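Local coordinates for protein S3-RNase (Pyrus pyrifolia, PDB 1IQQ) that cleaves RNA as a pistil ribonuclease of the T2 family and is responsible for gametophytic self-incompatibility in Japanese pear, at residues E61-I66 against T105-Y110; I66-V71 against L79-E84. One frame throughout, in Å; residues are numbered along the deposited sequence.

From the N terminus, the chain first passes through strands 3-10 and 30-38 and then enters helix 58-67, which serves both contacts. The C-terminal end of this helix and the residues after it, 66-71, fold against helix 77-89 in contact 2, closing a short loop. The chain then runs on to helix 99-112, whose residues 105-110 return to helix 58-67 in contact 1. Contact 2 is therefore nested inside the larger loop of contact 1, and I66 belongs to both. W68 of contact 2 packs on V106 of contact 1, and W81 packs on L64. Together they join the three helices, and V106, I67 and W68 also touch strand 30-38.

Contact 1 (E61-I66 against T105-Y110); sequences EHQLEI and TVIKMY. With NAG (2-acetamido-2-deoxy-beta-D-glucopyranose), chain B.
I107 of helix 99-112 reaches Q63 and L64 of helix 58-67. Its CG1 lies beside the backbone N (chi1 -71°), and chi2 of 162° extends the branch, which carries CD1 out toward the other helix. CD1 touches Q63 CB at 3.8 Å and L64 CD2 at 4.1 Å, so one methyl group meets both neighbours. The other branch, CG2, sits 3.6 Å from Q63 OE1. This is a van der Waals contact between a methyl group and an amide oxygen. The side chain of Q63 crosses that of I107 at about a right angle. Its chain is extended beyond CG, and the amide reaches over the isoleucine. The amide nitrogen NE2 turns back to its own helix and bonds the carbonyl of L59. That bond helps hold the amide with OE1 toward I107. L64 also crosses I107 at about a right angle. Only its CD2 methyl reaches I107, and its CB packs on W81 of helix 77-89.

The two segments belong to the helical part of the RNase T2 fold, which packs beside the central sheet. The contact is slight, burying 159 Å² in all, and no hydrogen bond crosses it. The nearest backbones are those of Q63 and I107, with CA atoms 7.8 Å apart. V106 and Y110 reach strand 30-38.

At the end of the contact a sugar lies against both segments. It belongs to the glycan on N116. Its acetamide methyl C8 is 3.7 Å from I66 CG2 and 3.9 Å from Y110 CE2. The methyl comes to the edge of the tyrosine ring, near its plane. Y110 OH is hydrogen-bonded to the carbonyl of F30, which ties the ring to strand 30-38.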
ATOM      1  N   GLU A  61      -2.391 -16.497   7.797  1.00 10.89           N
ATOM      2  CA  GLU A  61      -1.098 -15.910   8.093  1.00 10.37           C
ATOM      3  C   GLU A  61      -0.020 -16.233   7.082  1.00 11.82           C
ATOM      4  O   GLU A  61       0.858 -15.411   6.814  1.00 10.69           O
ATOM      5  CB  GLU A  61      -0.668 -16.255   9.534  1.00 10.68           C
ATOM      6  CG  GLU A  61      -1.554 -15.464  10.524  1.00 13.28           C
ATOM      7  CD  GLU A  61      -1.397 -15.878  11.975  1.00 14.22           C
ATOM      8  OE1 GLU A  61      -0.763 -16.964  12.256  1.00 16.61           O
ATOM      9  OE2 GLU A  61      -1.926 -15.093  12.824  1.00 12.58           O
ATOM     10  N   HIS A  62      -0.085 -17.443   6.505  1.00 10.36           N
ATOM     11  CA  HIS A  62       0.903 -17.824   5.513  1.00 11.28           C
ATOM     12  C   HIS A  62       0.766 -16.941   4.263  1.00  9.37           C
ATOM     13  O   HIS A  62       1.740 -16.582   3.624  1.00 10.84           O
ATOM     14  CB  HIS A  62       0.592 -19.272   5.154  1.00 14.00           C
ATOM     15  CG  HIS A  62       1.467 -19.853   4.096  1.00 12.57           C
ATOM     16  ND1 HIS A  62       1.291 -19.942   2.765  1.00 15.44           N
ATOM     17  CD2 HIS A  62       2.697 -20.419   4.365  1.00 16.06           C
ATOM     18  CE1 HIS A  62       2.417 -20.534   2.239  1.00 15.80           C
ATOM     19  NE2 HIS A  62       3.249 -20.819   3.225  1.00 19.70           N
ATOM     20  N   GLN A  63      -0.464 -16.605   3.908  1.00  9.95           N
ATOM     21  CA  GLN A  63      -0.667 -15.725   2.731  1.00 11.68           C
ATOM     22  C   GLN A  63      -0.193 -14.340   3.073  1.00 13.64           C
ATOM     23  O   GLN A  63       0.443 -13.710   2.234  1.00  9.77           O
ATOM     24  CB  GLN A  63      -2.123 -15.669   2.350  1.00 10.46           C
ATOM     25  CG  GLN A  63      -2.690 -17.033   1.803  1.00 10.62           C
ATOM     26  CD  GLN A  63      -4.201 -16.965   1.760  1.00 11.82           C
ATOM     27  OE1 GLN A  63      -4.831 -16.507   0.806  1.00 13.52           O
ATOM     28  NE2 GLN A  63      -4.808 -17.401   2.839  1.00 13.84           N
ATOM     29  N   LEU A  64      -0.479 -13.869   4.282  1.00  9.17           N
ATOM     30  CA  LEU A  64      -0.026 -12.533   4.665  1.00  8.83           C
ATOM     31  C   LEU A  64       1.511 -12.467   4.767  1.00  9.74           C
ATOM     32  O   LEU A  64       2.081 -11.415   4.562  1.00  9.14           O
ATOM     33  CB  LEU A  64      -0.613 -12.127   6.017  1.00  7.52           C
ATOM     34  CG  LEU A  64      -2.142 -12.008   5.973  1.00  6.22           C
ATOM     35  CD1 LEU A  64      -2.679 -11.687   7.387  1.00  9.83           C
ATOM     36  CD2 LEU A  64      -2.614 -10.851   5.064  1.00 10.42           C
ATOM     37  N   GLU A  65       2.201 -13.592   5.085  1.00 10.78           N
ATOM     38  CA  GLU A  65       3.664 -13.572   5.104  1.00  8.10           C
ATOM     39  C   GLU A  65       4.217 -13.174   3.735  1.00 10.40           C
ATOM     40  O   GLU A  65       5.299 -12.611   3.661  1.00 11.47           O
ATOM     41  CB  GLU A  65       4.208 -14.987   5.491  1.00 10.24           C
ATOM     42  CG  GLU A  65       4.114 -15.285   6.948  1.00 12.29           C
ATOM     43  CD  GLU A  65       4.488 -16.730   7.277  1.00 19.27           C
ATOM     44  OE1 GLU A  65       4.602 -17.000   8.488  1.00 22.35           O
ATOM     45  OE2 GLU A  65       4.632 -17.576   6.348  1.00 19.81           O
ATOM     46  N   ILE A  66       3.471 -13.536   2.694  1.00  8.96           N
ATOM     47  CA  ILE A  66       3.849 -13.248   1.313  1.00 10.67           C
ATOM     48  C   ILE A  66       3.319 -11.923   0.794  1.00 11.15           C
ATOM     49  O   ILE A  66       4.071 -11.207   0.118  1.00 12.61           O
ATOM     50  CB  ILE A  66       3.381 -14.403   0.366  1.00 10.36           C
ATOM     51  CG1 ILE A  66       4.112 -15.685   0.768  1.00 13.84           C
ATOM     52  CG2 ILE A  66       3.624 -14.060  -1.166  1.00 11.73           C
ATOM     53  CD1 ILE A  66       3.455 -16.940   0.137  1.00 20.57           C
ATOM     54  N   THR A 105      -9.997  -9.607   2.669  1.00  7.89           N
ATOM     55  CA  THR A 105     -10.351  -8.556   1.706  1.00  7.43           C
ATOM     56  C   THR A 105      -9.083  -8.007   1.040  1.00  9.51           C
ATOM     57  O   THR A 105      -9.050  -7.793  -0.177  1.00  8.68           O
ATOM     58  CB  THR A 105     -11.063  -7.433   2.405  1.00  9.55           C
ATOM     59  OG1 THR A 105     -12.359  -7.926   2.844  1.00 11.88           O
ATOM     60  CG2 THR A 105     -11.258  -6.231   1.423  1.00 10.71           C
ATOM     61  N   VAL A 106      -8.014  -7.770   1.822  1.00  9.69           N
ATOM     62  CA  VAL A 106      -6.731  -7.328   1.214  1.00  6.44           C
ATOM     63  C   VAL A 106      -6.167  -8.329   0.238  1.00  8.32           C
ATOM     64  O   VAL A 106      -5.678  -7.966  -0.826  1.00  8.31           O
ATOM     65  CB  VAL A 106      -5.721  -7.068   2.346  1.00  5.72           C
ATOM     66  CG1 VAL A 106      -4.312  -6.876   1.811  1.00  8.04           C
ATOM     67  CG2 VAL A 106      -6.147  -5.756   3.074  1.00 10.60           C
ATOM     68  N   ILE A 107      -6.226  -9.615   0.589  1.00  7.35           N
ATOM     69  CA  ILE A 107      -5.714 -10.686  -0.308  1.00  6.55           C
ATOM     70  C   ILE A 107      -6.554 -10.720  -1.586  1.00  9.67           C
ATOM     71  O   ILE A 107      -5.966 -10.824  -2.710  1.00 11.35           O
ATOM     72  CB  ILE A 107      -5.798 -12.051   0.453  1.00 10.09           C
ATOM     73  CG1 ILE A 107      -4.749 -12.104   1.589  1.00 13.15           C
ATOM     74  CG2 ILE A 107      -5.637 -13.248  -0.564  1.00 13.24           C
ATOM     75  CD1 ILE A 107      -5.008 -13.189   2.695  1.00 12.03           C
ATOM     76  N   LYS A 108      -7.856 -10.533  -1.426  1.00  8.89           N
ATOM     77  CA  LYS A 108      -8.773 -10.498  -2.583  1.00 11.09           C
ATOM     78  C   LYS A 108      -8.407  -9.328  -3.511  1.00 11.67           C
ATOM     79  O   LYS A 108      -8.414  -9.456  -4.757  1.00 10.45           O
ATOM     80  CB  LYS A 108     -10.221 -10.368  -2.145  1.00 14.90           C
ATOM     81  CG  LYS A 108     -11.162 -10.809  -3.257  1.00 24.23           C
ATOM     82  CD  LYS A 108     -12.517 -10.972  -2.667  1.00 29.69           C
ATOM     83  CE  LYS A 108     -13.109  -9.630  -2.470  1.00 25.94           C
ATOM     84  NZ  LYS A 108     -13.851  -9.352  -3.712  1.00 34.99           N
ATOM     85  N   MET A 109      -8.081  -8.173  -2.920  1.00  8.94           N
ATOM     86  CA  MET A 109      -7.702  -7.042  -3.782  1.00  6.90           C
ATOM     87  C   MET A 109      -6.380  -7.315  -4.488  1.00  8.21           C
ATOM     88  O   MET A 109      -6.252  -7.102  -5.720  1.00  8.55           O
ATOM     89  CB  MET A 109      -7.555  -5.772  -2.908  1.00  6.55           C
ATOM     90  CG  MET A 109      -8.902  -5.305  -2.360  1.00  7.83           C
ATOM     91  SD  MET A 109      -8.591  -4.045  -1.082  1.00 10.31           S
ATOM     92  CE  MET A 109     -10.271  -3.556  -0.910  1.00 15.80           C
ATOM     93  N   TYR A 110      -5.376  -7.747  -3.739  1.00  6.64           N
ATOM     94  CA  TYR A 110      -4.060  -7.936  -4.302  1.00  6.88           C
ATOM     95  C   TYR A 110      -3.966  -9.054  -5.341  1.00  7.77           C
ATOM     96  O   TYR A 110      -3.302  -8.912  -6.378  1.00  9.20           O
ATOM     97  CB  TYR A 110      -3.072  -8.222  -3.130  1.00  7.18           C
ATOM     98  CG  TYR A 110      -1.623  -8.184  -3.489  1.00  5.91           C
ATOM     99  CD1 TYR A 110      -0.885  -6.999  -3.398  1.00  6.87           C
ATOM    100  CD2 TYR A 110      -0.951  -9.314  -3.842  1.00  7.47           C
ATOM    101  CE1 TYR A 110       0.454  -6.941  -3.646  1.00  6.16           C
ATOM    102  CE2 TYR A 110       0.436  -9.302  -4.107  1.00  7.76           C
ATOM    103  CZ  TYR A 110       1.126  -8.090  -3.994  1.00  7.92           C
ATOM    104  OH  TYR A 110       2.491  -8.109  -4.195  1.00  9.78           O
TER
HETATM  105  C1  NAG B   1       3.216  -9.514  -7.806  1.00  9.08           C
HETATM  106  C2  NAG B   1       3.361 -11.043  -7.561  1.00  7.77           C
HETATM  107  C3  NAG B   1       4.804 -11.431  -7.932  1.00 11.11           C
HETATM  108  C4  NAG B   1       5.137 -11.058  -9.382  1.00 10.03           C
HETATM  109  C5  NAG B   1       4.846  -9.558  -9.558  1.00  8.77           C
HETATM  110  C6  NAG B   1       5.006  -9.041 -10.948  1.00 11.11           C
HETATM  111  C7  NAG B   1       2.267 -12.345  -5.811  1.00 11.31           C
HETATM  112  C8  NAG B   1       2.253 -12.752  -4.364  1.00 14.91           C
HETATM  113  N2  NAG B   1       3.139 -11.372  -6.166  1.00 10.64           N
HETATM  114  O3  NAG B   1       4.912 -12.857  -7.753  1.00 11.58           O
HETATM  115  O4  NAG B   1       6.551 -11.247  -9.595  1.00  9.11           O
HETATM  116  O5  NAG B   1       3.475  -9.300  -9.187  1.00  9.08           O
HETATM  117  O6  NAG B   1       4.195  -9.754 -11.894  1.00 13.79           O
HETATM  118  O7  NAG B   1       1.486 -12.878  -6.610  1.00 13.03           O

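Contact 2 (I66-V71 against L79-E84)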
ATOM      1  N   ILE A  66       3.471 -13.536   2.694  1.00  8.96           N
ATOM      2  CA  ILE A  66       3.849 -13.248   1.313  1.00 10.67           C
ATOM      3  C   ILE A  66       3.319 -11.923   0.794  1.00 11.15           C
ATOM      4  O   ILE A  66       4.071 -11.207   0.118  1.00 12.61           O
ATOM      5  CB  ILE A  66       3.381 -14.403   0.366  1.00 10.36           C
ATOM      6  CG1 ILE A  66       4.112 -15.685   0.768  1.00 13.84           C
ATOM      7  CG2 ILE A  66       3.624 -14.060  -1.166  1.00 11.73           C
ATOM      8  CD1 ILE A  66       3.455 -16.940   0.137  1.00 20.57           C
ATOM      9  N   ILE A  67       2.092 -11.563   1.175  1.00  8.52           N
ATOM     10  CA  ILE A  67       1.427 -10.387   0.566  1.00  8.65           C
ATOM     11  C   ILE A  67       1.548  -9.196   1.474  1.00  7.66           C
ATOM     12  O   ILE A  67       1.522  -8.034   0.974  1.00  9.13           O
ATOM     13  CB  ILE A  67      -0.090 -10.725   0.332  1.00  9.52           C
ATOM     14  CG1 ILE A  67      -0.194 -11.716  -0.832  1.00 10.77           C
ATOM     15  CG2 ILE A  67      -0.919  -9.447   0.006  1.00 13.23           C
ATOM     16  CD1 ILE A  67      -1.569 -12.350  -0.880  1.00 15.76           C
ATOM     17  N   TRP A  68       1.715  -9.401   2.755  1.00  7.33           N
ATOM     18  CA  TRP A  68       1.766  -8.290   3.717  1.00  7.33           C
ATOM     19  C   TRP A  68       2.817  -8.518   4.807  1.00  6.37           C
ATOM     20  O   TRP A  68       2.545  -8.433   5.987  1.00  7.36           O
ATOM     21  CB  TRP A  68       0.395  -8.070   4.389  1.00  9.24           C
ATOM     22  CG  TRP A  68       0.206  -6.712   5.053  1.00  8.38           C
ATOM     23  CD1 TRP A  68       1.175  -5.815   5.414  1.00  7.91           C
ATOM     24  CD2 TRP A  68      -1.054  -6.114   5.386  1.00  7.60           C
ATOM     25  NE1 TRP A  68       0.567  -4.652   5.954  1.00  7.65           N
ATOM     26  CE2 TRP A  68      -0.792  -4.836   5.940  1.00  6.83           C
ATOM     27  CE3 TRP A  68      -2.389  -6.548   5.260  1.00 10.83           C
ATOM     28  CZ2 TRP A  68      -1.822  -3.989   6.364  1.00  9.19           C
ATOM     29  CZ3 TRP A  68      -3.437  -5.711   5.677  1.00  9.01           C
ATOM     30  CH2 TRP A  68      -3.138  -4.430   6.220  1.00  7.40           C
ATOM     31  N   PRO A  69       4.073  -8.794   4.391  1.00  6.86           N
ATOM     32  CA  PRO A  69       5.105  -8.988   5.442  1.00  8.15           C
ATOM     33  C   PRO A  69       5.481  -7.701   6.171  1.00  9.37           C
ATOM     34  O   PRO A  69       5.349  -6.609   5.649  1.00  9.62           O
ATOM     35  CB  PRO A  69       6.325  -9.466   4.633  1.00  8.83           C
ATOM     36  CG  PRO A  69       6.098  -8.759   3.245  1.00 10.31           C
ATOM     37  CD  PRO A  69       4.625  -9.004   3.033  1.00  8.78           C
ATOM     38  N   ASN A  70       5.968  -7.830   7.411  1.00  9.18           N
ATOM     39  CA  ASN A  70       6.623  -6.733   8.135  1.00  8.43           C
ATOM     40  C   ASN A  70       8.040  -6.886   7.551  1.00 10.77           C
ATOM     41  O   ASN A  70       8.779  -7.832   7.873  1.00 12.61           O
ATOM     42  CB  ASN A  70       6.673  -7.064   9.656  1.00 11.60           C
ATOM     43  CG  ASN A  70       7.462  -6.072  10.427  1.00 17.92           C
ATOM     44  OD1 ASN A  70       8.283  -5.353   9.872  1.00 21.06           O
ATOM     45  ND2 ASN A  70       7.279  -6.070  11.741  1.00 19.39           N
ATOM     46  N   VAL A  71       8.394  -5.991   6.634  1.00 10.70           N
ATOM     47  CA  VAL A  71       9.665  -6.063   5.953  1.00 11.32           C
ATOM     48  C   VAL A  71      10.881  -5.842   6.841  1.00 10.51           C
ATOM     49  O   VAL A  71      11.987  -6.251   6.456  1.00 14.24           O
ATOM     50  CB  VAL A  71       9.705  -5.039   4.771  1.00 13.47           C
ATOM     51  CG1 VAL A  71       8.619  -5.395   3.783  1.00 14.18           C
ATOM     52  CG2 VAL A  71       9.528  -3.642   5.271  1.00 13.35           C
ATOM     53  N   LEU A  79       2.207  -9.328  15.786  1.00 11.07           N
ATOM     54  CA  LEU A  79       1.847  -8.117  16.500  1.00 10.34           C
ATOM     55  C   LEU A  79       1.632  -6.999  15.486  1.00 10.50           C
ATOM     56  O   LEU A  79       0.782  -6.157  15.685  1.00 12.53           O
ATOM     57  CB  LEU A  79       2.940  -7.730  17.527  1.00 16.39           C
ATOM     58  CG  LEU A  79       2.576  -6.504  18.362  1.00 23.61           C
ATOM     59  CD1 LEU A  79       1.341  -6.768  19.238  1.00 25.21           C
ATOM     60  CD2 LEU A  79       3.773  -6.113  19.217  1.00 26.78           C
ATOM     61  N   PHE A  80       2.404  -7.006  14.403  1.00 10.68           N
ATOM     62  CA  PHE A  80       2.294  -6.016  13.295  1.00  9.86           C
ATOM     63  C   PHE A  80       0.892  -6.128  12.632  1.00  9.87           C
ATOM     64  O   PHE A  80       0.198  -5.124  12.453  1.00  9.59           O
ATOM     65  CB  PHE A  80       3.430  -6.348  12.310  1.00 10.51           C
ATOM     66  CG  PHE A  80       3.325  -5.721  10.931  1.00  9.03           C
ATOM     67  CD1 PHE A  80       3.751  -4.403  10.696  1.00 12.83           C
ATOM     68  CD2 PHE A  80       2.914  -6.505   9.838  1.00 10.41           C
ATOM     69  CE1 PHE A  80       3.757  -3.911   9.355  1.00 12.82           C
ATOM     70  CE2 PHE A  80       2.927  -6.036   8.561  1.00 10.31           C
ATOM     71  CZ  PHE A  80       3.345  -4.738   8.290  1.00 11.27           C
ATOM     72  N   TRP A  81       0.452  -7.342  12.297  1.00  7.25           N
ATOM     73  CA  TRP A  81      -0.898  -7.443  11.733  1.00  6.56           C
ATOM     74  C   TRP A  81      -1.977  -7.058  12.770  1.00  8.50           C
ATOM     75  O   TRP A  81      -3.024  -6.413  12.393  1.00  9.26           O
ATOM     76  CB  TRP A  81      -1.141  -8.851  11.249  1.00  7.14           C
ATOM     77  CG  TRP A  81      -0.303  -9.231  10.074  1.00  8.59           C
ATOM     78  CD1 TRP A  81       0.062  -8.415   9.024  1.00  9.40           C
ATOM     79  CD2 TRP A  81       0.328 -10.484   9.865  1.00  7.50           C
ATOM     80  NE1 TRP A  81       0.905  -9.099   8.173  1.00  9.99           N
ATOM     81  CE2 TRP A  81       1.095 -10.368   8.669  1.00  9.35           C
ATOM     82  CE3 TRP A  81       0.336 -11.705  10.575  1.00 10.13           C
ATOM     83  CZ2 TRP A  81       1.869 -11.413   8.161  1.00 11.45           C
ATOM     84  CZ3 TRP A  81       1.105 -12.772  10.069  1.00 11.75           C
ATOM     85  CH2 TRP A  81       1.873 -12.606   8.858  1.00 10.38           C
ATOM     86  N   ASP A  82      -1.796  -7.449  14.040  1.00  8.10           N
ATOM     87  CA  ASP A  82      -2.783  -7.099  15.043  1.00  8.35           C
ATOM     88  C   ASP A  82      -2.979  -5.561  15.043  1.00  8.41           C
ATOM     89  O   ASP A  82      -4.153  -5.100  15.175  1.00 10.96           O
ATOM     90  CB  ASP A  82      -2.261  -7.514  16.422  1.00  9.26           C
ATOM     91  CG  ASP A  82      -2.435  -8.982  16.712  1.00 16.42           C
ATOM     92  OD1 ASP A  82      -3.019  -9.747  15.947  1.00 13.75           O
ATOM     93  OD2 ASP A  82      -1.991  -9.365  17.797  1.00 13.92           O
ATOM     94  N   LYS A  83      -1.897  -4.798  14.949  1.00  9.55           N
ATOM     95  CA  LYS A  83      -2.020  -3.304  14.974  1.00 10.09           C
ATOM     96  C   LYS A  83      -2.711  -2.759  13.715  1.00  9.55           C
ATOM     97  O   LYS A  83      -3.376  -1.732  13.792  1.00 10.83           O
ATOM     98  CB  LYS A  83      -0.665  -2.613  15.146  1.00 12.43           C
ATOM     99  CG  LYS A  83       0.075  -2.984  16.486  1.00 20.83           C
ATOM    100  CD  LYS A  83       1.418  -2.210  16.519  1.00 23.40           C
ATOM    101  CE  LYS A  83       2.417  -2.837  17.488  1.00 31.41           C
ATOM    102  NZ  LYS A  83       3.465  -3.696  16.782  1.00 33.10           N
ATOM    103  N   GLU A  84      -2.448  -3.384  12.567  1.00  8.32           N
ATOM    104  CA  GLU A  84      -3.129  -2.907  11.344  1.00  8.76           C
ATOM    105  C   GLU A  84      -4.616  -3.096  11.480  1.00  7.51           C
ATOM    106  O   GLU A  84      -5.394  -2.223  11.067  1.00  9.64           O
ATOM    107  CB  GLU A  84      -2.615  -3.696  10.108  1.00  8.82           C
ATOM    108  CG  GLU A  84      -1.066  -3.450   9.865  1.00  8.61           C
ATOM    109  CD  GLU A  84      -0.705  -2.019   9.524  1.00 12.27           C
ATOM    110  OE1 GLU A  84      -1.547  -1.183   9.064  1.00 10.23           O
ATOM    111  OE2 GLU A  84       0.502  -1.721   9.722  1.00 13.21           O
TER
HETATM  112  O   HOH W   1       1.951  -2.195   7.254  1.00 13.60           O
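W68 meets F80, W81 and E84 just where helix 58-67 ends. It is the first residue to leave helical angles. Its carbonyl O accepts a hydrogen bond from W81 NE1 at 2.8 Å, with an N-H...O angle of 160°. The oxygen lies near the W81 ring plane, while the donor is tilted out of the carbonyl plane. The same oxygen is also 3.5 Å from F80 CE2, at the edge of that ring. The W68 indole has CG anti to the backbone N (chi1 -162°), and this turns the ring toward F80, W81 and E84 of helix 77-89. W81 turns an edge toward one indole face, with planes at 67°. The F80 ring lies obliquely beside the indole, and its CE2 is 3.6 Å from W68 CD1. At the six-membered end, W68 CZ2 rests 3.6 Å from E84 CG. W68 NE1 donates to a water at 3.1 Å, in the ring plane. That water in turn donates to E84 OE2 at 2.9 Å.

W68, F80 and W81 form an aromatic cluster in this RNase T2 fold, and F103 joins it from helix 99-112. The cluster borders the active site: E84, which touches W68, is catalytic, and its side chain lies about 4 Å from that of H88, the proton acceptor. The water bridge probably helps to position the E84 carboxylate.

P69 then brings its carbonyl O near F80 CZ. N70 follows and lies over a face of the F80 ring. Its CB is 3.8 Å from the ring centroid in a CH-pi contact, and the amide is stacked over the ring. N70 OD1 turns away to the backbone N of F72, and N70 N bonds N77. N70, V71, F80, K83 and E84 probably bind the 3'-terminal nucleotide of RNA, as in relatives.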